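Local coordinates for protein peroxisomal acyl-coenzyme A oxidase 1 (Arabidopsis thaliana, PDB 1W07) that uses FAD and molecular oxygen to desaturate long- and medium-chain acyl-CoAs to 2-trans-enoyl-CoAs, releasing hydrogen peroxide in peroxisomal beta-oxidation, at residues Lys13-Val18 and Lys549-Asn554. The protein carries 1 engineered substitution. Sequence-based numbering, arbitrary orientation.
Sequences KAEFDV and KKQLNN
In the C-terminal helical region of this acyl-CoA oxidase, the first turns of helix 548-566 pack against the N-terminal loop that joins helices 8-12 and 18-26, and Phe16 and Gln551 form the direct apolar part of the junction. Their CA atoms lie 7.4 Å apart, and the closest approach is Phe16 CD2 to Gln551 CG at 3.6 Å. Gln551 CG also lies 3.9 Å from Phe16 CG, so the glutamine methylene meets the CG-CD2 side of the ring obliquely. The Gln551 chain bends at chi2 (-49°); the amide plane ends up 20° from the ring plane, but it is the CG methylene, not the amide, that touches the ring. Met21 of helix 18-26 touches both side chains, as does Asn599, while Ala602 and Leu603 of helix 600-605 cover further parts of the buried Phe16.

The polar half of the contact runs through water. Gln551 NE2 donates to two water molecules: one, 2.9 Å away, donates in turn to the backbone Glu15 O, whereas the other is also an acceptor for Asn554 ND2. This second water reaches Glu15 OE1 only weakly; OE1 itself stands 4.1 Å from Gln551 NE2. Glu15 is also tied to the neighbouring structure by its backbone N, which is hydrogen-bonded to Asn599 OD1. The amide of Gln551 is thus engaged at both ends, since its oxygen OE1 accepts a weak bond from Asn554 ND2, 3.3 Å long with an N-H...O angle of 153°.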
loop_
_atom_site.group_PDB
_atom_site.type_symbol
_atom_site.label_atom_id
_atom_site.label_comp_id
_atom_site.label_asym_id
_atom_site.label_seq_id
_atom_site.Cartn_x
_atom_site.Cartn_y
_atom_site.Cartn_z
ATOM N N LYS B 13 -21.150 16.809 -18.495
ATOM C CA LYS B 13 -19.939 17.429 -19.021
ATOM C C LYS B 13 -19.243 16.531 -20.038
ATOM O O LYS B 13 -18.361 16.982 -20.770
ATOM C CB LYS B 13 -18.953 17.738 -17.902
ATOM C CG LYS B 13 -19.363 18.896 -17.026
ATOM C CD LYS B 13 -18.361 19.045 -15.899
ATOM C CE LYS B 13 -18.774 20.112 -14.894
ATOM N NZ LYS B 13 -17.835 20.148 -13.729
ATOM N N ALA B 14 -19.639 15.261 -20.075
ATOM C CA ALA B 14 -19.031 14.293 -20.987
ATOM C C ALA B 14 -19.033 14.785 -22.423
ATOM O O ALA B 14 -20.035 15.311 -22.904
ATOM C CB ALA B 14 -19.767 12.951 -20.898
ATOM N N GLU B 15 -17.899 14.606 -23.098
ATOM C CA GLU B 15 -17.743 15.008 -24.492
ATOM C C GLU B 15 -17.689 13.777 -25.390
ATOM O O GLU B 15 -17.114 13.804 -26.474
ATOM C CB GLU B 15 -16.468 15.845 -24.659
ATOM C CG GLU B 15 -16.492 17.101 -23.797
ATOM C CD GLU B 15 -15.173 17.825 -23.780
ATOM O OE1 GLU B 15 -14.121 17.146 -23.805
ATOM O OE2 GLU B 15 -15.183 19.073 -23.706
ATOM N N PHE B 16 -18.295 12.690 -24.927
ATOM C CA PHE B 16 -18.332 11.444 -25.694
ATOM C C PHE B 16 -19.530 10.650 -25.164
ATOM O O PHE B 16 -19.961 10.886 -24.033
ATOM C CB PHE B 16 -17.017 10.674 -25.502
ATOM C CG PHE B 16 -16.864 10.074 -24.137
ATOM C CD1 PHE B 16 -17.147 8.729 -23.921
ATOM C CD2 PHE B 16 -16.482 10.861 -23.048
ATOM C CE1 PHE B 16 -17.056 8.169 -22.639
ATOM C CE2 PHE B 16 -16.386 10.310 -21.766
ATOM C CZ PHE B 16 -16.675 8.963 -21.566
ATOM N N ASP B 17 -20.085 9.743 -25.974
ATOM C CA ASP B 17 -21.239 8.954 -25.533
ATOM C C ASP B 17 -20.775 7.744 -24.740
ATOM O O ASP B 17 -20.167 6.818 -25.285
ATOM C CB ASP B 17 -22.102 8.507 -26.718
ATOM C CG ASP B 17 -22.973 9.642 -27.282
ATOM O OD1 ASP B 17 -23.466 10.464 -26.488
ATOM O OD2 ASP B 17 -23.182 9.686 -28.506
ATOM N N VAL B 18 -21.070 7.777 -23.442
ATOM C CA VAL B 18 -20.678 6.730 -22.510
ATOM C C VAL B 18 -21.153 5.335 -22.890
ATOM O O VAL B 18 -20.423 4.366 -22.695
ATOM C CB VAL B 18 -21.161 7.067 -21.056
ATOM C CG1 VAL B 18 -22.693 7.164 -21.011
ATOM C CG2 VAL B 18 -20.629 6.010 -20.061
ATOM N N LYS B 549 -13.103 7.629 -29.576
ATOM C CA LYS B 549 -11.696 7.475 -29.915
ATOM C C LYS B 549 -10.862 8.649 -29.410
ATOM O O LYS B 549 -9.722 8.468 -28.998
ATOM C CB LYS B 549 -11.515 7.302 -31.431
ATOM C CG LYS B 549 -10.044 7.223 -31.851
ATOM C CD LYS B 549 -9.845 6.899 -33.328
ATOM C CE LYS B 549 -10.032 5.419 -33.607
ATOM N NZ LYS B 549 -9.543 5.059 -34.967
ATOM N N LYS B 550 -11.441 9.843 -29.432
ATOM C CA LYS B 550 -10.741 11.032 -28.968
ATOM C C LYS B 550 -10.362 10.915 -27.489
ATOM O O LYS B 550 -9.241 11.265 -27.089
ATOM C CB LYS B 550 -11.625 12.258 -29.185
ATOM C CG LYS B 550 -11.078 13.543 -28.600
ATOM C CD LYS B 550 -9.809 13.998 -29.307
ATOM C CE LYS B 550 -9.261 15.260 -28.667
ATOM N NZ LYS B 550 -10.324 16.296 -28.574
ATOM N N GLN B 551 -11.293 10.436 -26.671
ATOM C CA GLN B 551 -10.993 10.282 -25.255
ATOM C C GLN B 551 -9.966 9.174 -25.032
ATOM O O GLN B 551 -9.121 9.296 -24.159
ATOM C CB GLN B 551 -12.275 10.016 -24.462
ATOM C CG GLN B 551 -13.186 11.228 -24.396
ATOM C CD GLN B 551 -12.437 12.474 -23.978
ATOM O OE1 GLN B 551 -11.801 12.503 -22.923
ATOM N NE2 GLN B 551 -12.498 13.513 -24.806
ATOM N N LEU B 552 -10.026 8.102 -25.818
ATOM C CA LEU B 552 -9.046 7.026 -25.686
ATOM C C LEU B 552 -7.664 7.561 -26.076
ATOM O O LEU B 552 -6.638 7.165 -25.513
ATOM C CB LEU B 552 -9.422 5.840 -26.579
ATOM C CG LEU B 552 -10.692 5.094 -26.155
ATOM C CD1 LEU B 552 -11.000 3.983 -27.150
ATOM C CD2 LEU B 552 -10.496 4.529 -24.750
ATOM N N ASN B 553 -7.644 8.477 -27.040
ATOM C CA ASN B 553 -6.397 9.083 -27.497
ATOM C C ASN B 553 -5.810 9.891 -26.345
ATOM O O ASN B 553 -4.607 9.830 -26.076
ATOM C CB ASN B 553 -6.654 9.989 -28.704
ATOM C CG ASN B 553 -5.373 10.473 -29.345
ATOM O OD1 ASN B 553 -4.795 9.801 -30.199
ATOM N ND2 ASN B 553 -4.906 11.637 -28.916
ATOM N N ASN B 554 -6.661 10.644 -25.656
ATOM C CA ASN B 554 -6.205 11.433 -24.510
ATOM C C ASN B 554 -5.544 10.524 -23.470
ATOM O O ASN B 554 -4.442 10.791 -23.015
ATOM C CB ASN B 554 -7.382 12.181 -23.844
ATOM C CG ASN B 554 -7.916 13.347 -24.677
ATOM O OD1 ASN B 554 -7.172 13.994 -25.419
ATOM N ND2 ASN B 554 -9.201 13.645 -24.516
HETATM O O HOH W 1 -14.408 13.670 -26.995
HETATM O O HOH W 2 -11.068 16.138 -24.863
#